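Local coordinates for formyltransferase (Francisella tularensis subsp. tularensis, PDB 4NV1), which is a formyltransferase-family protein that binds dTDP-4-amino-4,6-dideoxyglucose, at residues 121-135 with 165-179. Sequence-based numbering, arbitrary orientation.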
ATOM      1  N   ILE A 121     -18.509   6.645 -26.000  1.00 22.40           N
ATOM      2  CA  ILE A 121     -18.191   6.769 -27.426  1.00 20.75           C
ATOM      3  C   ILE A 121     -19.002   7.878 -28.009  1.00 22.26           C
ATOM      4  O   ILE A 121     -20.241   7.942 -27.866  1.00 18.21           O
ATOM      5  CB  ILE A 121     -18.521   5.493 -28.183  1.00 21.76           C
ATOM      6  CG1 ILE A 121     -17.838   4.310 -27.541  1.00 24.05           C
ATOM      7  CG2 ILE A 121     -18.138   5.656 -29.648  1.00 23.50           C
ATOM      8  CD1 ILE A 121     -18.308   2.958 -27.987  1.00 26.96           C
ATOM      9  N   HIS A 122     -18.302   8.803 -28.622  1.00 19.36           N
ATOM     10  CA  HIS A 122     -18.945  10.011 -29.062  1.00 21.40           C
ATOM     11  C   HIS A 122     -18.270  10.509 -30.317  1.00 23.50           C
ATOM     12  O   HIS A 122     -17.081  10.248 -30.576  1.00 27.22           O
ATOM     13  CB  HIS A 122     -18.914  11.086 -27.970  1.00 21.88           C
ATOM     14  CG  HIS A 122     -17.545  11.612 -27.679  1.00 26.58           C
ATOM     15  ND1 HIS A 122     -16.678  11.001 -26.798  1.00 28.90           N
ATOM     16  CD2 HIS A 122     -16.896  12.701 -28.151  1.00 30.75           C
ATOM     17  CE1 HIS A 122     -15.544  11.677 -26.754  1.00 31.46           C
ATOM     18  NE2 HIS A 122     -15.644  12.698 -27.585  1.00 33.38           N
ATOM     19  N   VAL A 123     -19.051  11.216 -31.116  1.00 24.85           N
ATOM     20  CA  VAL A 123     -18.536  11.825 -32.326  1.00 25.74           C
ATOM     21  C   VAL A 123     -17.648  13.012 -32.013  1.00 25.22           C
ATOM     22  O   VAL A 123     -18.059  13.910 -31.328  1.00 24.56           O
ATOM     23  CB  VAL A 123     -19.689  12.249 -33.259  1.00 26.63           C
ATOM     24  CG1 VAL A 123     -19.158  12.869 -34.564  1.00 24.97           C
ATOM     25  CG2 VAL A 123     -20.580  11.042 -33.567  1.00 24.85           C
ATOM     26  N   MET A 124     -16.475  13.099 -32.628  1.00 28.54           N
ATOM     27  CA  MET A 124     -15.565  14.185 -32.267  1.00 27.08           C
ATOM     28  C   MET A 124     -15.998  15.461 -32.953  1.00 29.29           C
ATOM     29  O   MET A 124     -16.577  15.448 -34.056  1.00 34.31           O
ATOM     30  CB  MET A 124     -14.114  13.834 -32.612  1.00 29.52           C
ATOM     31  CG  MET A 124     -13.673  12.528 -32.012  1.00 27.19           C
ATOM     32  SD  MET A 124     -12.100  11.835 -32.570  1.00 34.20           S
ATOM     33  CE  MET A 124     -11.045  13.247 -32.370  1.00 33.30           C
ATOM     34  N   ASP A 125     -15.738  16.529 -32.213  1.00 32.46           N
ATOM     35  CA  ASP A 125     -16.025  17.933 -32.454  1.00 41.67           C
ATOM     36  C   ASP A 125     -14.720  18.723 -32.295  1.00 42.38           C
ATOM     37  O   ASP A 125     -13.671  18.157 -31.953  1.00 43.75           O
ATOM     38  CB  ASP A 125     -16.918  18.443 -31.317  1.00 51.29           C
ATOM     39  CG  ASP A 125     -18.301  18.754 -31.757  1.00 65.68           C
ATOM     40  OD1 ASP A 125     -18.463  19.204 -32.914  1.00 71.39           O
ATOM     41  OD2 ASP A 125     -19.209  18.592 -30.907  1.00 86.64           O
ATOM     42  N   GLU A 126     -14.790  20.037 -32.480  1.00 48.20           N
ATOM     43  CA  GLU A 126     -13.664  20.916 -32.116  1.00 53.82           C
ATOM     44  C   GLU A 126     -13.227  20.952 -30.628  1.00 61.32           C
ATOM     45  O   GLU A 126     -12.040  21.153 -30.328  1.00 46.28           O
ATOM     46  CB  GLU A 126     -13.949  22.307 -32.652  1.00 54.97           C
ATOM     47  CG  GLU A 126     -14.206  22.239 -34.155  1.00 63.08           C
ATOM     48  CD  GLU A 126     -13.760  23.478 -34.916  1.00 71.79           C
ATOM     49  OE1 GLU A 126     -14.385  23.756 -35.965  1.00 79.85           O
ATOM     50  OE2 GLU A 126     -12.807  24.172 -34.479  1.00 65.91           O
ATOM     51  N   GLU A 127     -14.146  20.694 -29.697  1.00 61.80           N
ATOM     52  CA  GLU A 127     -13.797  20.654 -28.283  1.00 56.78           C
ATOM     53  C   GLU A 127     -13.544  19.253 -27.741  1.00 53.33           C
ATOM     54  O   GLU A 127     -14.099  18.277 -28.241  1.00 61.28           O
ATOM     55  CB  GLU A 127     -14.884  21.351 -27.455  1.00 71.37           C
ATOM     56  CG  GLU A 127     -15.036  22.857 -27.699  1.00 70.10           C
ATOM     57  CD  GLU A 127     -15.366  23.633 -26.428  1.00 75.73           C
ATOM     58  OE1 GLU A 127     -15.188  23.073 -25.322  1.00 78.73           O
ATOM     59  OE2 GLU A 127     -15.793  24.808 -26.514  1.00 75.90           O
ATOM     60  N   ILE A 128     -12.723  19.189 -26.695  1.00 44.52           N
ATOM     61  CA  ILE A 128     -12.331  17.962 -25.985  1.00 47.26           C
ATOM     62  C   ILE A 128     -13.463  17.213 -25.260  1.00 43.94           C
ATOM     63  O   ILE A 128     -14.141  17.728 -24.360  1.00 38.07           O
ATOM     64  CB  ILE A 128     -11.163  18.229 -24.956  1.00 62.06           C
ATOM     65  CG1 ILE A 128      -9.848  18.657 -25.643  1.00 59.30           C
ATOM     66  CG2 ILE A 128     -10.910  17.039 -24.019  1.00 63.69           C
ATOM     67  CD1 ILE A 128      -8.571  18.318 -24.888  1.00 63.68           C
ATOM     68  N   ASP A 129     -13.600  15.919 -25.571  1.00 53.39           N
ATOM     69  CA  ASP A 129     -14.641  15.111 -24.924  1.00 49.43           C
ATOM     70  C   ASP A 129     -15.959  15.922 -24.962  1.00 43.42           C
ATOM     71  O   ASP A 129     -16.515  16.177 -23.906  1.00 44.83           O
ATOM     72  CB  ASP A 129     -14.222  14.755 -23.457  1.00 50.56           C
ATOM     73  CG  ASP A 129     -12.832  14.055 -23.339  1.00 54.65           C
ATOM     74  OD1 ASP A 129     -12.462  13.315 -24.294  1.00 52.05           O
ATOM     75  OD2 ASP A 129     -12.118  14.234 -22.301  1.00 42.25           O
ATOM     76  N   HIS A 130     -16.462  16.309 -26.148  1.00 45.19           N
ATOM     77  CA  HIS A 130     -17.572  17.256 -26.278  1.00 49.60           C
ATOM     78  C   HIS A 130     -18.793  17.002 -27.205  1.00 53.37           C
ATOM     79  O   HIS A 130     -19.855  17.601 -26.972  1.00 54.92           O
ATOM     80  CB  HIS A 130     -16.967  18.609 -26.669  1.00 55.92           C
ATOM     81  CG  HIS A 130     -17.930  19.760 -26.579  1.00 60.89           C
ATOM     82  ND1 HIS A 130     -18.834  20.065 -27.579  1.00 61.89           N
ATOM     83  CD2 HIS A 130     -18.130  20.675 -25.598  1.00 52.43           C
ATOM     84  CE1 HIS A 130     -19.538  21.125 -27.222  1.00 58.48           C
ATOM     85  NE2 HIS A 130     -19.127  21.516 -26.026  1.00 53.43           N
ATOM     86  N   GLY A 131     -18.666  16.230 -28.289  1.00 46.51           N
ATOM     87  CA  GLY A 131     -19.761  16.152 -29.305  1.00 42.77           C
ATOM     88  C   GLY A 131     -20.799  15.064 -29.061  1.00 33.20           C
ATOM     89  O   GLY A 131     -20.705  14.353 -28.038  1.00 29.06           O
ATOM     90  N   ASP A 132     -21.740  14.885 -29.994  1.00 27.61           N
ATOM     91  CA  ASP A 132     -22.739  13.801 -29.903  1.00 27.35           C
ATOM     92  C   ASP A 132     -22.340  12.463 -29.350  1.00 22.40           C
ATOM     93  O   ASP A 132     -21.485  11.752 -29.887  1.00 21.89           O
ATOM     94  CB  ASP A 132     -23.364  13.510 -31.277  1.00 31.59           C
ATOM     95  CG  ASP A 132     -24.354  14.594 -31.728  1.00 35.37           C
ATOM     96  OD1 ASP A 132     -24.669  15.527 -30.941  1.00 37.44           O
ATOM     97  OD2 ASP A 132     -24.764  14.514 -32.901  1.00 36.12           O
ATOM     98  N   ILE A 133     -23.099  12.022 -28.365  1.00 20.90           N
ATOM     99  CA  ILE A 133     -22.884  10.734 -27.792  1.00 22.86           C
ATOM    100  C   ILE A 133     -23.616   9.606 -28.510  1.00 24.86           C
ATOM    101  O   ILE A 133     -24.830   9.598 -28.753  1.00 24.53           O
ATOM    102  CB  ILE A 133     -23.322  10.677 -26.308  1.00 23.66           C
ATOM    103  CG1 ILE A 133     -22.545  11.705 -25.513  1.00 25.01           C
ATOM    104  CG2 ILE A 133     -23.064   9.285 -25.748  1.00 21.17           C
ATOM    105  CD1 ILE A 133     -23.068  11.916 -24.106  1.00 26.89           C
ATOM    106  N   ILE A 134     -22.869   8.557 -28.774  1.00 18.80           N
ATOM    107  CA  ILE A 134     -23.417   7.437 -29.466  1.00 17.44           C
ATOM    108  C   ILE A 134     -23.889   6.408 -28.509  1.00 20.83           C
ATOM    109  O   ILE A 134     -24.955   5.789 -28.691  1.00 23.40           O
ATOM    110  CB  ILE A 134     -22.347   6.792 -30.319  1.00 16.96           C
ATOM    111  CG1 ILE A 134     -21.863   7.775 -31.389  1.00 19.14           C
ATOM    112  CG2 ILE A 134     -22.791   5.457 -30.787  1.00 17.02           C
ATOM    113  CD1 ILE A 134     -20.794   7.241 -32.294  1.00 20.12           C
ATOM    114  N   ILE A 135     -23.020   6.143 -27.541  1.00 18.92           N
ATOM    115  CA  ILE A 135     -23.302   5.192 -26.497  1.00 17.69           C
ATOM    116  C   ILE A 135     -22.361   5.466 -25.290  1.00 21.71           C
ATOM    117  O   ILE A 135     -21.169   5.786 -25.481  1.00 19.02           O
ATOM    118  CB  ILE A 135     -23.225   3.760 -26.971  1.00 18.21           C
ATOM    119  CG1 ILE A 135     -23.968   2.859 -26.003  1.00 18.13           C
ATOM    120  CG2 ILE A 135     -21.809   3.175 -27.116  1.00 18.47           C
ATOM    121  CD1 ILE A 135     -23.836   1.363 -26.157  1.00 18.28           C
ATOM    122  N   VAL A 165     -21.529  -1.267 -30.811  1.00 24.85           N
ATOM    123  CA  VAL A 165     -21.995  -0.251 -31.733  1.00 23.01           C
ATOM    124  C   VAL A 165     -21.207  -0.151 -33.049  1.00 21.15           C
ATOM    125  O   VAL A 165     -21.595   0.636 -33.932  1.00 17.14           O
ATOM    126  CB  VAL A 165     -22.082   1.156 -31.107  1.00 23.56           C
ATOM    127  CG1 VAL A 165     -23.103   1.217 -29.971  1.00 24.91           C
ATOM    128  CG2 VAL A 165     -20.696   1.707 -30.732  1.00 21.82           C
ATOM    129  N   ILE A 166     -20.149  -0.946 -33.212  1.00 20.68           N
ATOM    130  CA  ILE A 166     -19.303  -0.842 -34.439  1.00 21.13           C
ATOM    131  C   ILE A 166     -20.090  -1.137 -35.747  1.00 22.53           C
ATOM    132  O   ILE A 166     -19.973  -0.401 -36.742  1.00 19.26           O
ATOM    133  CB  ILE A 166     -18.032  -1.734 -34.269  1.00 19.87           C
ATOM    134  CG1 ILE A 166     -17.123  -1.665 -35.497  1.00 21.27           C
ATOM    135  CG2 ILE A 166     -18.390  -3.213 -34.116  1.00 21.64           C
ATOM    136  CD1 ILE A 166     -16.790  -0.270 -35.937  1.00 21.72           C
ATOM    137  N   ASP A 167     -20.984  -2.134 -35.705  1.00 23.28           N
ATOM    138  CA  ASP A 167     -21.874  -2.374 -36.869  1.00 26.24           C
ATOM    139  C   ASP A 167     -22.722  -1.181 -37.322  1.00 26.87           C
ATOM    140  O   ASP A 167     -22.694  -0.760 -38.497  1.00 24.97           O
ATOM    141  CB  ASP A 167     -22.736  -3.629 -36.669  1.00 28.40           C
ATOM    142  CG  ASP A 167     -21.915  -4.901 -36.779  1.00 33.16           C
ATOM    143  OD1 ASP A 167     -20.739  -4.897 -37.256  1.00 36.64           O
ATOM    144  OD2 ASP A 167     -22.413  -5.954 -36.334  1.00 38.54           O
ATOM    145  N   ASP A 168     -23.363  -0.556 -36.353  1.00 25.07           N
ATOM    146  CA  ASP A 168     -24.180   0.606 -36.634  1.00 25.89           C
ATOM    147  C   ASP A 168     -23.366   1.732 -37.230  1.00 28.32           C
ATOM    148  O   ASP A 168     -23.810   2.448 -38.144  1.00 28.58           O
ATOM    149  CB  ASP A 168     -24.797   1.199 -35.363  1.00 26.07           C
ATOM    150  CG  ASP A 168     -25.908   0.346 -34.763  1.00 32.36           C
ATOM    151  OD1 ASP A 168     -26.449   0.768 -33.710  1.00 36.31           O
ATOM    152  OD2 ASP A 168     -26.235  -0.733 -35.310  1.00 33.86           O
ATOM    153  N   ILE A 169     -22.202   1.955 -36.635  1.00 25.34           N
ATOM    154  CA  ILE A 169     -21.323   2.959 -37.173  1.00 23.66           C
ATOM    155  C   ILE A 169     -20.832   2.574 -38.583  1.00 20.39           C
ATOM    156  O   ILE A 169     -20.686   3.440 -39.413  1.00 21.47           O
ATOM    157  CB  ILE A 169     -20.102   3.209 -36.246  1.00 23.08           C
ATOM    158  CG1 ILE A 169     -20.493   3.820 -34.912  1.00 21.07           C
ATOM    159  CG2 ILE A 169     -19.052   4.070 -36.920  1.00 23.08           C
ATOM    160  CD1 ILE A 169     -19.524   3.580 -33.744  1.00 19.91           C
ATOM    161  N   LEU A 170     -20.451   1.327 -38.843  1.00 23.13           N
ATOM    162  CA  LEU A 170     -19.964   1.013 -40.189  1.00 26.22           C
ATOM    163  C   LEU A 170     -21.140   1.116 -41.183  1.00 32.75           C
ATOM    164  O   LEU A 170     -20.964   1.377 -42.385  1.00 30.95           O
ATOM    165  CB  LEU A 170     -19.390  -0.396 -40.228  1.00 26.17           C
ATOM    166  CG  LEU A 170     -18.186  -0.659 -39.337  1.00 30.25           C
ATOM    167  CD1 LEU A 170     -17.741  -2.109 -39.348  1.00 29.22           C
ATOM    168  CD2 LEU A 170     -17.036   0.207 -39.807  1.00 35.97           C
ATOM    169  N   ASN A 171     -22.349   0.907 -40.661  1.00 32.97           N
ATOM    170  CA  ASN A 171     -23.538   1.052 -41.476  1.00 34.13           C
ATOM    171  C   ASN A 171     -23.992   2.443 -41.582  1.00 31.74           C
ATOM    172  O   ASN A 171     -24.945   2.682 -42.283  1.00 33.26           O
ATOM    173  CB  ASN A 171     -24.652   0.119 -41.030  1.00 35.05           C
ATOM    174  CG  ASN A 171     -24.263  -1.312 -41.339  1.00 41.49           C
ATOM    175  OD1 ASN A 171     -23.563  -1.569 -42.344  1.00 41.77           O
ATOM    176  ND2 ASN A 171     -24.623  -2.236 -40.459  1.00 40.98           N
ATOM    177  N   ASN A 172     -23.227   3.357 -41.006  1.00 28.71           N
ATOM    178  CA  ASN A 172     -23.582   4.742 -40.978  1.00 27.80           C
ATOM    179  C   ASN A 172     -25.050   5.092 -40.575  1.00 30.32           C
ATOM    180  O   ASN A 172     -25.591   6.086 -41.062  1.00 26.42           O
ATOM    181  CB  ASN A 172     -23.300   5.355 -42.325  1.00 30.23           C
ATOM    182  CG  ASN A 172     -23.133   6.842 -42.202  1.00 35.30           C
ATOM    183  OD1 ASN A 172     -22.649   7.335 -41.198  1.00 32.55           O
ATOM    184  ND2 ASN A 172     -23.583   7.573 -43.194  1.00 39.83           N
ATOM    185  N   LYS A 173     -25.630   4.275 -39.708  1.00 27.33           N
ATOM    186  CA  LYS A 173     -26.881   4.548 -38.987  1.00 28.22           C
ATOM    187  C   LYS A 173     -26.740   4.211 -37.474  1.00 24.83           C
ATOM    188  O   LYS A 173     -26.841   3.076 -37.037  1.00 25.47           O
ATOM    189  CB  LYS A 173     -27.966   3.728 -39.652  1.00 34.37           C
ATOM    190  CG  LYS A 173     -29.214   3.332 -38.890  1.00 41.43           C
ATOM    191  CD  LYS A 173     -30.188   2.644 -39.864  1.00 50.76           C
ATOM    192  CE  LYS A 173     -31.631   3.101 -39.713  1.00 49.95           C
ATOM    193  NZ  LYS A 173     -31.755   4.525 -40.157  1.00 53.65           N
ATOM    194  N   PHE A 174     -26.476   5.232 -36.670  1.00 28.71           N
ATOM    195  CA  PHE A 174     -26.068   5.044 -35.256  1.00 25.39           C
ATOM    196  C   PHE A 174     -26.599   6.182 -34.397  1.00 20.42           C
ATOM    197  O   PHE A 174     -26.909   7.232 -34.885  1.00 20.75           O
ATOM    198  CB  PHE A 174     -24.540   4.968 -35.161  1.00 23.43           C
ATOM    199  CG  PHE A 174     -23.809   6.171 -35.660  1.00 23.31           C
ATOM    200  CD1 PHE A 174     -23.343   6.226 -36.943  1.00 23.86           C
ATOM    201  CD2 PHE A 174     -23.463   7.177 -34.813  1.00 23.58           C
ATOM    202  CE1 PHE A 174     -22.705   7.338 -37.433  1.00 24.70           C
ATOM    203  CE2 PHE A 174     -22.779   8.281 -35.270  1.00 23.79           C
ATOM    204  CZ  PHE A 174     -22.384   8.358 -36.586  1.00 22.14           C
ATOM    205  N   THR A 175     -26.661   5.964 -33.103  1.00 20.96           N
ATOM    206  CA  THR A 175     -27.236   6.888 -32.195  1.00 22.75           C
ATOM    207  C   THR A 175     -26.373   8.104 -32.151  1.00 22.34           C
ATOM    208  O   THR A 175     -25.152   7.997 -32.141  1.00 23.04           O
ATOM    209  CB  THR A 175     -27.294   6.138 -30.858  1.00 25.86           C
ATOM    210  OG1 THR A 175     -28.242   5.083 -31.042  1.00 23.99           O
ATOM    211  CG2 THR A 175     -27.595   7.034 -29.667  1.00 21.16           C
ATOM    212  N   ARG A 176     -27.028   9.258 -32.061  1.00 22.29           N
ATOM    213  CA  ARG A 176     -26.394  10.517 -31.773  1.00 20.06           C
ATOM    214  C   ARG A 176     -27.248  11.327 -30.798  1.00 25.12           C
ATOM    215  O   ARG A 176     -28.303  11.853 -31.161  1.00 20.47           O
ATOM    216  CB  ARG A 176     -26.229  11.273 -33.076  1.00 22.36           C
ATOM    217  CG  ARG A 176     -25.269  10.544 -34.008  1.00 22.48           C
ATOM    218  CD  ARG A 176     -24.976  11.392 -35.261  1.00 24.37           C
ATOM    219  NE  ARG A 176     -24.207  12.614 -34.981  1.00 27.53           N
ATOM    220  CZ  ARG A 176     -23.344  13.117 -35.847  1.00 29.53           C
ATOM    221  NH1 ARG A 176     -23.182  12.517 -37.026  1.00 28.14           N
ATOM    222  NH2 ARG A 176     -22.637  14.181 -35.520  1.00 29.10           N
ATOM    223  N   ILE A 177     -26.786  11.413 -29.548  1.00 24.23           N
ATOM    224  CA  ILE A 177     -27.418  12.222 -28.553  1.00 27.32           C
ATOM    225  C   ILE A 177     -26.533  13.359 -28.014  1.00 30.50           C
ATOM    226  O   ILE A 177     -25.407  13.124 -27.545  1.00 24.61           O
ATOM    227  CB  ILE A 177     -28.002  11.363 -27.430  1.00 28.11           C
ATOM    228  CG1 ILE A 177     -29.121  10.477 -27.976  1.00 31.16           C
ATOM    229  CG2 ILE A 177     -28.636  12.311 -26.417  1.00 28.73           C
ATOM    230  CD1 ILE A 177     -29.343   9.260 -27.106  1.00 34.25           C
ATOM    231  N   LYS A 178     -27.070  14.583 -28.037  1.00 29.79           N
ATOM    232  CA  LYS A 178     -26.403  15.775 -27.483  1.00 34.16           C
ATOM    233  C   LYS A 178     -26.036  15.637 -26.007  1.00 35.04           C
ATOM    234  O   LYS A 178     -26.790  15.116 -25.200  1.00 36.31           O
ATOM    235  CB  LYS A 178     -27.322  16.974 -27.660  1.00 43.20           C
ATOM    236  CG  LYS A 178     -26.720  18.314 -27.270  1.00 56.83           C
ATOM    237  CD  LYS A 178     -27.665  19.481 -27.578  1.00 62.88           C
ATOM    238  CE  LYS A 178     -27.597  19.901 -29.039  1.00 65.87           C
ATOM    239  NZ  LYS A 178     -26.221  20.224 -29.516  1.00 66.79           N
ATOM    240  N   PRO A 179     -24.839  16.056 -25.605  1.00 38.37           N
ATOM    241  CA  PRO A 179     -24.701  15.840 -24.150  1.00 42.13           C
ATOM    242  C   PRO A 179     -25.651  16.780 -23.384  1.00 41.50           C
ATOM    243  O   PRO A 179     -26.016  17.830 -23.915  1.00 32.87           O
ATOM    244  CB  PRO A 179     -23.226  16.162 -23.881  1.00 39.58           C
ATOM    245  CG  PRO A 179     -22.589  16.187 -25.239  1.00 41.15           C
ATOM    246  CD  PRO A 179     -23.662  16.718 -26.174  1.00 40.08           C
TER
HETATM  247  O   HOH W   1     -26.072   3.129 -29.658  1.00 34.75           O
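I133 and I177 pair through both their backbone groups: I133 N donates to I177 O at 2.7 Å and I177 N returns a bond to I133 O at 2.8 Å, a single antiparallel bridge of the hydrogen-bonded kind. Next to it, D132 and R176 form a salt bridge. R176 NE lies 2.9 Å from D132 OD2 and meets its anti lone pair nearly in the guanidinium plane, while NH2 adds a weak second bond; the carboxylate stands 84° to the guanidinium. A bend at chi3 (68°) turns the guanidinium back over V123, whose CG2 sits over the centre of one face. That same methyl touches the edge of the F174 ring at CE2, 3.9 Å away. I134 CD1 packs against F174 CD2 at 3.7 Å and also reaches I169 CD1. In the last turns of helix 147-170, V165 holds CG1 against I135 CG2 and CG2 against I121 CD1, the latter pair tip to tip. A water donates to I134 O and makes a weak bond with T175 OG1. I121 O takes I134 N and, weakly, I135 N, a classic beta bulge. After the helix's Schellman motif at N172, the loop passes strand 133-139, one of the mixed sheet's two outermost strands within this chain, bonding its backbone only at I133-I177.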